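Local coordinates for protein NAD-dependent aldehyde dehydrogenase (Burkholderia multivorans, PDB 5UJU) that probably oxidises aldehydes to carboxylic acids with NAD+ as electron acceptor, at residues L68-A72 with S95-L100; A106-W111 with F263-V267; W119-S123 with F226-G232; E125-L130 with I253-V257. All coordinates share one frame; numbering follows the deposited sequence. Where two conformers were deposited one is given.

Interaction 1: residues L68-A72 with S95-L100; sequences LDQPA and STPDAL
Ser95 OG sits between two groups of the 68-72 loop: it donates to Pro71 O and receives a weak bond from Gln70 NE2. The modelled 2.5 Å between Ser95 OG and Pro71 O is very short, so its exact length is doubtful. Ser95 comes just before the N-cap of the long helix 97-132. There, Thr96 OG1 accepts a hydrogen bond from Ala99 N at 3.0 Å, nearly straight (165°), the capping bond that closes the first turn. The loop thus packs against the very start of this helix.

Gln70 CG lies between the backbone N and the carbonyl carbon (chi1 67°), and the extended chain beyond it carries the amide to Ser95. From Gln70 NE2 to Ser95 OG is 3.3 Å, and the amide nitrogen has a stronger partner in Leu270 O, on strand 268-270 of the sheet that in this family carries the NAD-binding Rossmann-type fold. Leu100 turns one methyl up to this amide, with CD2 3.9 Å from Gln70 NE2. The same methyl also lies beside the Pro71 ring, 4.4 Å from Pro71 CD. One helical position back, Ala99 CB meets Pro71 CB at 4.3 Å.

Interaction 2: residues A106-W111 with F263-V267; sequences AAQRTW and FDPNV
A turn between helix 245-260 and strand 268-270 fits against one side of helix 97-132 here, with two aromatic rings and bridging water at the join. It is an Asx turn: Asp264 OD1 accepts from Asn266 N at 2.9 Å, the donor lying above the carboxylate plane (45° out of it). Ala107 CB packs against this turn, 3.5 Å from both Asp264 OD2 and Val267 N.

Trp111 and Phe263 form a T-shaped pair. The six-membered ring of Trp111 drives its edge at the face of Phe263, CE3 standing over the centre of that ring, with centroids 5.0 Å apart and planes at 81°. Trp111 CG is anti to the backbone N (chi1 179°), which swings the indole out between Phe263 and Val267. Val267 CG1 covers one face of the five-membered ring in a CH-pi contact, 3.8 Å from its centroid, while Trp111 NE1 is hydrogen-bonded to Asn233 O. At the rim of Phe263, Thr110 O lies near the ring plane.

No direct hydrogen bond crosses; water bridges instead. One water accepts from Asp264 N at 2.9 Å, donates to Ala107 O at 3.0 Å and also bonds Thr110 OG1. Val267 leads straight into strand 268-270, so the helix is seated on the closing turn of a beta-alpha-beta crossover, the repeating unit of a Rossmann-type domain.

Interaction 3: residues W119-S123 with F226-G232; sequences WIGVS and FADLATG
The face of Trp119 lies on the backbone of Thr231 and Gly232. Gly232 CA stands over the five-membered ring in a CH-pi contact, 3.4 Å from its centroid and 12° off the normal, while Thr231 C lies over the same face nearer the rim of the six-membered ring. With CG beside its own backbone N (chi1 -48°), the Trp119 indole turns flat onto this peptide. Trp119 CB meanwhile sits 3.3 Å from Leu229 O, and Ala230 O is at the edge of the ring.

What the indole covers is the end of helix 217-230. Gly232, with positive phi, is the C-prime residue of a Schellman motif in which Gly232 N donates to Leu229 O at 2.9 Å and Asn233 N to Asp228 O. This helix makes the beta-alpha-beta crossover from strand 191-211 to strand 234-238, and helix 97-132 runs past its C-terminal end, the short segments inclined at 137°.

Among apolar side chains, Ile120 reaches back with its terminal methyl, CD1 lying 3.7 Å from Ala230 CB.

Of the polar groups, Ser123 OG touches Leu229 CB but bonds within its own helix, to Trp119 O at 2.9 Å. That carbonyl also takes Ser123 N, the two donors coming from opposite faces of its plane. Trp119 NE1 is hydrogen-bonded to Trp111 O, eight residues earlier in the same helix.

Interaction 4: residues E125-L130 with I253-V257; sequences EILARL and IARDV
This is buried helix-helix packing: helix 97-132 crosses helix 245-260, one of the connecting helices of what in this family is the NAD-binding domain. The short segments cross at 133° with axes 9.2 Å apart, the CA atoms of Ile126 and Ala254 being the nearest pair. Ile126 lies across Val257, with CG1 3.6 Å from Val257 CB, and sends CD1 on to Ala254, 3.8 Å from its CB. Further along, Leu130 CD2 meets Ile253 CD1 at 3.8 Å.

Arg129 closes the other side of this apolar strip. Its CB touches Ile253 CG2 at 3.6 Å, and the chain, extended from CG to NE, then carries the guanidinium over Val257, whose CG2 lies beneath one face. Glu125 OE2, one turn back, lies in the guanidinium plane and takes Arg129 NE through its anti lone pair in a 2.8 Å salt bridge, which limits the group's rotation. A water joins Arg129 NH1 (3.0 Å) to Asp256 OD2, so the opposite charges of this pair meet indirectly. Glu260 OE1 takes Arg129 NH2 as well, and Lys16 and His17 hold Glu125 OE1. Phe226 of helix 217-230 packs on Ile126 and Leu130, while Leu127 faces both that ring and helix 158-175.

Overall arrangement
All four contacts share helix 97-132 and, from its first turn to its last, show it lying along the Rossmann-type domain. Interactions 1 and 2 touch where Gln70 CB and Pro71 CD pack on Asn266 OD1. Arg255, on helix 245-260, ties three together: NH2 bridges to Asp69 OD1 of interaction 1 at 2.7 Å and NH1 reaches Asn266 OD1 of interaction 2 at 2.9 Å. Interactions 2 and 3 meet where Val267 CG1 lies 3.7 Å from Leu229 CD2. The centres of interactions 3 and 4 are about 11 Å apart, and Val122 O of interaction 3 comes within 3.9 Å of Val257 CG1 of interaction 4. The sodium site, at Gly348 and Gly458, takes no residue from these segments.

Interaction 1: residues L68-A72 with S95-L100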
loop_
_atom_site.group_PDB
_atom_site.type_symbol
_atom_site.label_atom_id
_atom_site.label_comp_id
_atom_site.label_asym_id
_atom_site.label_seq_id
_atom_site.Cartn_x
_atom_site.Cartn_y
_atom_site.Cartn_z
ATOM N N LEU A 68 29.546 -12.701 13.491
ATOM C CA LEU A 68 28.653 -11.581 13.775
ATOM C C LEU A 68 28.556 -11.402 15.283
ATOM O O LEU A 68 28.612 -12.384 16.026
ATOM C CB LEU A 68 27.242 -11.769 13.212
ATOM C CG LEU A 68 27.032 -11.916 11.715
ATOM C CD1 LEU A 68 25.643 -12.478 11.482
ATOM C CD2 LEU A 68 27.173 -10.555 11.064
ATOM N N ASP A 69 28.427 -10.154 15.739
ATOM C CA ASP A 69 28.261 -9.882 17.163
ATOM C C ASP A 69 26.798 -9.646 17.553
ATOM O O ASP A 69 26.507 -8.832 18.435
ATOM C CB ASP A 69 29.131 -8.708 17.604
ATOM C CG ASP A 69 28.777 -7.411 16.903
ATOM O OD1 ASP A 69 27.947 -7.424 15.968
ATOM O OD2 ASP A 69 29.306 -6.362 17.330
ATOM N N GLN A 70 25.867 -10.342 16.911
ATOM C CA GLN A 70 24.452 -10.330 17.257
ATOM C C GLN A 70 24.178 -11.404 18.305
ATOM O O GLN A 70 25.003 -12.297 18.514
ATOM C CB GLN A 70 23.594 -10.577 16.000
ATOM C CG GLN A 70 23.739 -11.959 15.425
ATOM C CD GLN A 70 22.924 -12.182 14.143
ATOM O OE1 GLN A 70 22.780 -11.281 13.315
ATOM N NE2 GLN A 70 22.427 -13.405 13.967
ATOM N N PRO A 71 23.034 -11.347 18.995
ATOM C CA PRO A 71 22.742 -12.363 20.020
ATOM C C PRO A 71 22.733 -13.759 19.420
ATOM O O PRO A 71 22.260 -13.965 18.303
ATOM C CB PRO A 71 21.355 -11.965 20.539
ATOM C CG PRO A 71 21.197 -10.539 20.178
ATOM C CD PRO A 71 21.958 -10.347 18.895
ATOM N N ALA A 72 23.362 -14.701 20.117
ATOM C CA ALA A 72 23.513 -16.033 19.555
ATOM C C ALA A 72 23.504 -17.075 20.660
ATOM O O ALA A 72 23.795 -16.782 21.823
ATOM C CB ALA A 72 24.798 -16.145 18.736
ATOM N N SER A 95 20.922 -18.172 15.937
ATOM C CA SER A 95 20.124 -17.345 16.833
ATOM C C SER A 95 18.665 -17.763 16.749
ATOM O O SER A 95 18.222 -18.344 15.759
ATOM C CB SER A 95 20.233 -15.854 16.497
ATOM O OG SER A 95 21.581 -15.450 16.420
ATOM N N THR A 96 17.933 -17.495 17.786
ATOM C CA THR A 96 16.519 -17.792 17.674
ATOM C C THR A 96 15.756 -16.586 17.155
ATOM O O THR A 96 16.200 -15.442 17.300
ATOM C CB THR A 96 15.952 -18.212 19.024
ATOM O OG1 THR A 96 16.003 -17.102 19.929
ATOM C CG2 THR A 96 16.725 -19.392 19.587
ATOM N N PRO A 97 14.600 -16.815 16.530
ATOM C CA PRO A 97 13.717 -15.682 16.203
ATOM C C PRO A 97 13.425 -14.809 17.408
ATOM O O PRO A 97 13.455 -13.577 17.306
ATOM C CB PRO A 97 12.449 -16.374 15.679
ATOM C CG PRO A 97 12.942 -17.662 15.099
ATOM C CD PRO A 97 14.131 -18.085 15.933
ATOM N N ASP A 98 13.143 -15.435 18.554
ATOM C CA ASP A 98 12.903 -14.713 19.797
ATOM C C ASP A 98 14.023 -13.729 20.116
ATOM O O ASP A 98 13.776 -12.540 20.355
ATOM C CB ASP A 98 12.762 -15.727 20.923
ATOM C CG ASP A 98 11.543 -15.494 21.744
ATOM O OD1 ASP A 98 11.592 -14.600 22.610
ATOM O OD2 ASP A 98 10.533 -16.189 21.501
ATOM N N ALA A 99 15.265 -14.216 20.133
ATOM C CA ALA A 99 16.400 -13.359 20.470
ATOM C C ALA A 99 16.570 -12.228 19.459
ATOM O O ALA A 99 16.881 -11.095 19.836
ATOM C CB ALA A 99 17.677 -14.192 20.558
ATOM N N LEU A 100 16.369 -12.510 18.169
ATOM C CA LEU A 100 16.597 -11.464 17.176
ATOM C C LEU A 100 15.468 -10.447 17.188
ATOM O O LEU A 100 15.698 -9.257 16.965
ATOM C CB LEU A 100 16.771 -12.069 15.782
ATOM C CG LEU A 100 17.980 -12.976 15.565
ATOM C CD1 LEU A 100 18.054 -13.365 14.077
ATOM C CD2 LEU A 100 19.282 -12.304 15.995
#

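Interaction 2: residues A106-W111 with F263-V267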
loop_
_atom_site.group_PDB
_atom_site.type_symbol
_atom_site.label_atom_id
_atom_site.label_comp_id
_atom_site.label_asym_id
_atom_site.label_seq_id
_atom_site.Cartn_x
_atom_site.Cartn_y
_atom_site.Cartn_z
ATOM N N ALA A 106 15.214 -3.652 20.783
ATOM C CA ALA A 106 16.082 -2.768 21.561
ATOM C C ALA A 106 16.773 -1.746 20.663
ATOM O O ALA A 106 17.072 -0.634 21.106
ATOM C CB ALA A 106 17.105 -3.587 22.360
ATOM N N ALA A 107 17.002 -2.086 19.389
ATOM C CA ALA A 107 17.665 -1.178 18.459
ATOM C C ALA A 107 16.726 -0.142 17.843
ATOM O O ALA A 107 17.217 0.843 17.284
ATOM C CB ALA A 107 18.338 -1.989 17.336
ATOM N N GLN A 108 15.406 -0.322 17.977
ATOM C CA GLN A 108 14.447 0.480 17.216
ATOM C C GLN A 108 14.488 1.952 17.610
ATOM O O GLN A 108 14.467 2.837 16.743
ATOM C CB GLN A 108 13.032 -0.076 17.407
ATOM C CG GLN A 108 12.570 -0.973 16.274
ATOM C CD GLN A 108 11.365 -1.844 16.629
ATOM O OE1 GLN A 108 10.640 -1.579 17.590
ATOM N NE2 GLN A 108 11.151 -2.889 15.843
ATOM N N ARG A 109 14.538 2.244 18.908
ATOM C CA ARG A 109 14.291 3.610 19.379
ATOM C C ARG A 109 15.259 4.628 18.780
ATOM O O ARG A 109 14.834 5.580 18.117
ATOM C CB ARG A 109 14.345 3.672 20.914
ATOM C CG ARG A 109 13.999 5.055 21.471
ATOM C CD ARG A 109 13.735 5.016 22.980
ATOM N NE ARG A 109 13.697 6.350 23.574
ATOM C CZ ARG A 109 12.586 7.058 23.754
ATOM N NH1 ARG A 109 11.415 6.568 23.362
ATOM N NH2 ARG A 109 12.644 8.262 24.315
ATOM N N THR A 110 16.565 4.468 19.023
ATOM C CA THR A 110 17.490 5.506 18.563
ATOM C C THR A 110 17.572 5.538 17.037
ATOM O O THR A 110 17.805 6.598 16.444
ATOM C CB THR A 110 18.881 5.328 19.210
ATOM O OG1 THR A 110 19.493 4.109 18.788
ATOM C CG2 THR A 110 18.743 5.289 20.725
ATOM N N TRP A 111 17.356 4.402 16.382
ATOM C CA TRP A 111 17.285 4.397 14.927
ATOM C C TRP A 111 16.102 5.231 14.450
ATOM O O TRP A 111 16.263 6.147 13.637
ATOM C CB TRP A 111 17.202 2.948 14.440
ATOM C CG TRP A 111 17.084 2.688 12.939
ATOM C CD1 TRP A 111 16.127 1.930 12.324
ATOM C CD2 TRP A 111 17.980 3.115 11.897
ATOM N NE1 TRP A 111 16.354 1.877 10.971
ATOM C CE2 TRP A 111 17.485 2.592 10.682
ATOM C CE3 TRP A 111 19.141 3.899 11.868
ATOM C CZ2 TRP A 111 18.104 2.830 9.453
ATOM C CZ3 TRP A 111 19.762 4.129 10.637
ATOM C CH2 TRP A 111 19.250 3.583 9.457
ATOM N N PHE A 263 24.654 3.800 15.778
ATOM C CA PHE A 263 23.437 3.035 15.994
ATOM C C PHE A 263 23.738 1.642 16.526
ATOM O O PHE A 263 24.856 1.131 16.416
ATOM C CB PHE A 263 22.623 2.945 14.692
ATOM C CG PHE A 263 22.175 4.282 14.213
ATOM C CD1 PHE A 263 21.283 5.022 14.976
ATOM C CD2 PHE A 263 22.698 4.838 13.063
ATOM C CE1 PHE A 263 20.884 6.267 14.571
ATOM C CE2 PHE A 263 22.303 6.088 12.654
ATOM C CZ PHE A 263 21.395 6.801 13.407
ATOM N N ASP A 264 22.710 1.032 17.103
ATOM C CA ASP A 264 22.772 -0.365 17.511
ATOM C C ASP A 264 22.881 -1.214 16.250
ATOM O O ASP A 264 21.984 -1.151 15.398
ATOM C CB ASP A 264 21.519 -0.707 18.332
ATOM C CG ASP A 264 21.535 -2.128 18.909
ATOM O OD1 ASP A 264 22.284 -3.009 18.425
ATOM O OD2 ASP A 264 20.749 -2.372 19.851
ATOM N N PRO A 265 23.970 -1.964 16.050
ATOM C CA PRO A 265 24.071 -2.770 14.824
ATOM C C PRO A 265 22.941 -3.767 14.675
ATOM O O PRO A 265 22.695 -4.225 13.554
ATOM C CB PRO A 265 25.433 -3.468 14.960
ATOM C CG PRO A 265 25.714 -3.472 16.439
ATOM C CD PRO A 265 25.133 -2.163 16.937
ATOM N N ASN A 266 22.246 -4.118 15.765
ATOM C CA ASN A 266 21.110 -5.026 15.653
ATOM C C ASN A 266 19.900 -4.405 14.962
ATOM O O ASN A 266 18.850 -5.052 14.918
ATOM C CB ASN A 266 20.721 -5.535 17.034
ATOM C CG ASN A 266 21.801 -6.389 17.632
ATOM O OD1 ASN A 266 22.488 -7.104 16.909
ATOM N ND2 ASN A 266 21.984 -6.303 18.951
ATOM N N VAL A 267 19.996 -3.178 14.449
ATOM C CA VAL A 267 19.013 -2.735 13.463
ATOM C C VAL A 267 18.895 -3.763 12.335
ATOM O O VAL A 267 17.797 -3.995 11.820
ATOM C CB VAL A 267 19.377 -1.324 12.940
ATOM C CG1 VAL A 267 18.563 -0.970 11.683
ATOM C CG2 VAL A 267 19.103 -0.286 14.037
HETATM O O HOH W 1 20.378 -0.467 21.815
HETATM O O HOH W 2 19.961 1.971 17.149
#

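Interaction 3: residues W119-S123 with F226-G232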
loop_
_atom_site.group_PDB
_atom_site.type_symbol
_atom_site.label_atom_id
_atom_site.label_comp_id
_atom_site.label_asym_id
_atom_site.label_seq_id
_atom_site.Cartn_x
_atom_site.Cartn_y
_atom_site.Cartn_z
ATOM N N TRP A 119 18.183 7.514 7.990
ATOM C CA TRP A 119 17.798 6.261 7.333
ATOM C C TRP A 119 18.320 6.220 5.909
ATOM O O TRP A 119 18.890 5.210 5.472
ATOM C CB TRP A 119 16.281 6.074 7.341
ATOM C CG TRP A 119 15.638 6.307 8.654
ATOM C CD1 TRP A 119 16.204 6.171 9.899
ATOM C CD2 TRP A 119 14.303 6.761 8.865
ATOM N NE1 TRP A 119 15.287 6.500 10.872
ATOM C CE2 TRP A 119 14.113 6.872 10.261
ATOM C CE3 TRP A 119 13.238 7.074 8.007
ATOM C CZ2 TRP A 119 12.907 7.298 10.814
ATOM C CZ3 TRP A 119 12.034 7.492 8.564
ATOM C CH2 TRP A 119 11.880 7.594 9.950
ATOM N N ILE A 120 18.155 7.326 5.180
ATOM C CA ILE A 120 18.607 7.390 3.790
ATOM C C ILE A 120 20.130 7.424 3.729
ATOM O O ILE A 120 20.756 6.700 2.948
ATOM C CB ILE A 120 17.986 8.617 3.083
ATOM C CG1 ILE A 120 16.441 8.610 3.161
ATOM C CG2 ILE A 120 18.474 8.725 1.636
ATOM C CD1 ILE A 120 15.773 7.462 2.480
ATOM N N GLY A 121 20.753 8.266 4.561
ATOM C CA GLY A 121 22.202 8.373 4.513
ATOM C C GLY A 121 22.889 7.062 4.837
ATOM O O GLY A 121 23.801 6.626 4.123
ATOM N N VAL A 122 22.449 6.402 5.912
ATOM C CA VAL A 122 23.035 5.113 6.267
ATOM C C VAL A 122 22.809 4.103 5.138
ATOM O O VAL A 122 23.709 3.329 4.781
ATOM C CB VAL A 122 22.461 4.623 7.611
ATOM C CG1 VAL A 122 22.690 3.123 7.804
ATOM C CG2 VAL A 122 23.072 5.417 8.786
ATOM N N SER A 123 21.608 4.087 4.567
ATOM C CA SER A 123 21.341 3.170 3.455
ATOM C C SER A 123 22.287 3.422 2.284
ATOM O O SER A 123 22.838 2.479 1.704
ATOM C CB SER A 123 19.884 3.275 3.012
ATOM O OG SER A 123 19.034 2.729 4.005
ATOM N N PHE A 226 16.330 -2.699 1.832
ATOM C CA PHE A 226 16.658 -1.284 1.829
ATOM C C PHE A 226 15.424 -0.390 1.820
ATOM O O PHE A 226 15.491 0.731 2.327
ATOM C CB PHE A 226 17.593 -0.989 0.652
ATOM C CG PHE A 226 18.979 -1.487 0.897
ATOM C CD1 PHE A 226 19.865 -0.740 1.665
ATOM C CD2 PHE A 226 19.371 -2.743 0.461
ATOM C CE1 PHE A 226 21.138 -1.210 1.943
ATOM C CE2 PHE A 226 20.646 -3.221 0.738
ATOM C CZ PHE A 226 21.531 -2.448 1.483
ATOM N N ALA A 227 14.289 -0.852 1.275
ATOM C CA ALA A 227 13.040 -0.134 1.519
ATOM C C ALA A 227 12.717 -0.093 3.014
ATOM O O ALA A 227 12.205 0.916 3.524
ATOM C CB ALA A 227 11.894 -0.788 0.750
ATOM N N ASP A 228 12.949 -1.209 3.712
ATOM C CA ASP A 228 12.744 -1.262 5.154
ATOM C C ASP A 228 13.662 -0.265 5.859
ATOM O O ASP A 228 13.203 0.562 6.650
ATOM C CB ASP A 228 12.999 -2.680 5.672
ATOM C CG ASP A 228 11.820 -3.638 5.471
ATOM O OD1 ASP A 228 10.718 -3.188 5.111
ATOM O OD2 ASP A 228 12.010 -4.864 5.694
ATOM N N LEU A 229 14.967 -0.324 5.559
ATOM C CA LEU A 229 15.943 0.517 6.252
ATOM C C LEU A 229 15.722 1.993 5.958
ATOM O O LEU A 229 15.764 2.824 6.869
ATOM C CB LEU A 229 17.366 0.113 5.857
ATOM C CG LEU A 229 17.939 -1.145 6.491
ATOM C CD1 LEU A 229 19.313 -1.435 5.870
ATOM C CD2 LEU A 229 18.034 -0.960 8.023
ATOM N N ALA A 230 15.471 2.330 4.688
ATOM C CA ALA A 230 15.274 3.713 4.272
ATOM C C ALA A 230 14.021 4.334 4.878
ATOM O O ALA A 230 13.854 5.555 4.816
ATOM C CB ALA A 230 15.205 3.805 2.739
ATOM N N THR A 231 13.103 3.527 5.399
ATOM C CA THR A 231 11.942 4.077 6.084
ATOM C C THR A 231 12.032 3.860 7.594
ATOM O O THR A 231 11.013 3.922 8.289
ATOM C CB THR A 231 10.649 3.485 5.511
ATOM O OG1 THR A 231 10.720 2.054 5.554
ATOM C CG2 THR A 231 10.458 3.943 4.040
ATOM N N GLY A 232 13.232 3.583 8.107
ATOM C CA GLY A 232 13.461 3.593 9.544
ATOM C C GLY A 232 13.127 2.315 10.269
ATOM O O GLY A 232 13.155 2.293 11.503
#

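Interaction 4: residues E125-L130 with I253-V257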
loop_
_atom_site.group_PDB
_atom_site.type_symbol
_atom_site.label_atom_id
_atom_site.label_comp_id
_atom_site.label_asym_id
_atom_site.label_seq_id
_atom_site.Cartn_x
_atom_site.Cartn_y
_atom_site.Cartn_z
ATOM N N GLU A 125 25.232 4.819 2.285
ATOM C CA GLU A 125 26.593 4.447 2.643
ATOM C C GLU A 125 26.778 2.937 2.607
ATOM O O GLU A 125 27.815 2.448 2.139
ATOM C CB GLU A 125 26.945 5.014 4.019
ATOM C CG GLU A 125 28.295 4.565 4.566
ATOM C CD GLU A 125 29.496 5.080 3.775
ATOM O OE1 GLU A 125 29.368 6.078 3.029
ATOM O OE2 GLU A 125 30.582 4.475 3.916
ATOM N N ILE A 126 25.796 2.183 3.108
ATOM C CA ILE A 126 25.864 0.729 3.005
ATOM C C ILE A 126 26.015 0.316 1.539
ATOM O O ILE A 126 26.866 -0.512 1.197
ATOM C CB ILE A 126 24.626 0.077 3.646
ATOM C CG1 ILE A 126 24.583 0.337 5.166
ATOM C CG2 ILE A 126 24.570 -1.424 3.288
ATOM C CD1 ILE A 126 23.263 -0.050 5.822
ATOM N N LEU A 127 25.209 0.916 0.650
ATOM C CA LEU A 127 25.270 0.582 -0.780
ATOM C C LEU A 127 26.643 0.884 -1.375
ATOM O O LEU A 127 27.158 0.108 -2.191
ATOM C CB LEU A 127 24.171 1.324 -1.546
ATOM C CG LEU A 127 22.761 0.822 -1.199
ATOM C CD1 LEU A 127 21.680 1.541 -1.988
ATOM C CD2 LEU A 127 22.714 -0.660 -1.464
ATOM N N ALA A 128 27.252 2.003 -0.975
ATOM C CA ALA A 128 28.591 2.320 -1.453
ATOM C C ALA A 128 29.573 1.229 -1.056
ATOM O O ALA A 128 30.402 0.805 -1.867
ATOM C CB ALA A 128 29.040 3.678 -0.896
ATOM N N ARG A 129 29.475 0.742 0.184
ATOM C CA ARG A 129 30.395 -0.293 0.643
ATOM C C ARG A 129 30.077 -1.639 0.003
ATOM O O ARG A 129 30.985 -2.434 -0.262
ATOM C CB ARG A 129 30.352 -0.390 2.164
ATOM C CG ARG A 129 30.698 0.931 2.859
ATOM C CD ARG A 129 31.125 0.736 4.305
ATOM N NE ARG A 129 31.309 2.020 4.982
ATOM C CZ ARG A 129 31.648 2.151 6.260
ATOM N NH1 ARG A 129 31.857 1.073 7.016
ATOM N NH2 ARG A 129 31.782 3.359 6.781
ATOM N N LEU A 130 28.804 -1.925 -0.228
ATOM C CA LEU A 130 28.472 -3.156 -0.931
ATOM C C LEU A 130 29.082 -3.156 -2.327
ATOM O O LEU A 130 29.650 -4.165 -2.758
ATOM C CB LEU A 130 26.961 -3.334 -0.993
ATOM C CG LEU A 130 26.231 -3.603 0.326
ATOM C CD1 LEU A 130 24.734 -3.621 0.062
ATOM C CD2 LEU A 130 26.682 -4.928 0.904
ATOM N N ILE A 253 28.176 -5.899 6.428
ATOM C CA ILE A 253 28.523 -4.553 5.989
ATOM C C ILE A 253 27.502 -3.541 6.498
ATOM O O ILE A 253 27.867 -2.443 6.943
ATOM C CB ILE A 253 28.670 -4.521 4.456
ATOM C CG1 ILE A 253 29.891 -5.352 4.035
ATOM C CG2 ILE A 253 28.822 -3.100 3.968
ATOM C CD1 ILE A 253 30.070 -5.502 2.496
ATOM N N ALA A 254 26.209 -3.900 6.477
ATOM C CA ALA A 254 25.183 -3.023 7.034
ATOM C C ALA A 254 25.457 -2.710 8.503
ATOM O O ALA A 254 25.348 -1.555 8.929
ATOM C CB ALA A 254 23.799 -3.660 6.906
ATOM N N ARG A 255 25.807 -3.734 9.285
ATOM C CA ARG A 255 26.057 -3.561 10.713
ATOM C C ARG A 255 27.277 -2.687 10.963
ATOM O O ARG A 255 27.302 -1.900 11.916
ATOM C CB ARG A 255 26.234 -4.931 11.362
ATOM C CG ARG A 255 24.953 -5.763 11.374
ATOM C CD ARG A 255 25.208 -7.158 11.904
ATOM N NE ARG A 255 25.664 -7.152 13.297
ATOM C CZ ARG A 255 24.841 -7.172 14.340
ATOM N NH1 ARG A 255 23.528 -7.175 14.154
ATOM N NH2 ARG A 255 25.325 -7.172 15.569
ATOM N N ASP A 256 28.302 -2.824 10.123
ATOM C CA ASP A 256 29.465 -1.943 10.190
ATOM C C ASP A 256 29.053 -0.485 10.092
ATOM O O ASP A 256 29.466 0.353 10.905
ATOM C CB ASP A 256 30.428 -2.273 9.051
ATOM C CG ASP A 256 31.232 -3.517 9.309
ATOM O OD1 ASP A 256 31.217 -4.021 10.453
ATOM O OD2 ASP A 256 31.884 -3.986 8.355
ATOM N N VAL A 257 28.257 -0.159 9.076
ATOM C CA VAL A 257 27.853 1.221 8.843
ATOM C C VAL A 257 27.006 1.726 10.002
ATOM O O VAL A 257 27.210 2.838 10.503
ATOM C CB VAL A 257 27.097 1.337 7.507
ATOM C CG1 VAL A 257 26.543 2.735 7.345
ATOM C CG2 VAL A 257 28.024 0.961 6.338
HETATM O O HOH W 3 32.144 -1.759 6.164
#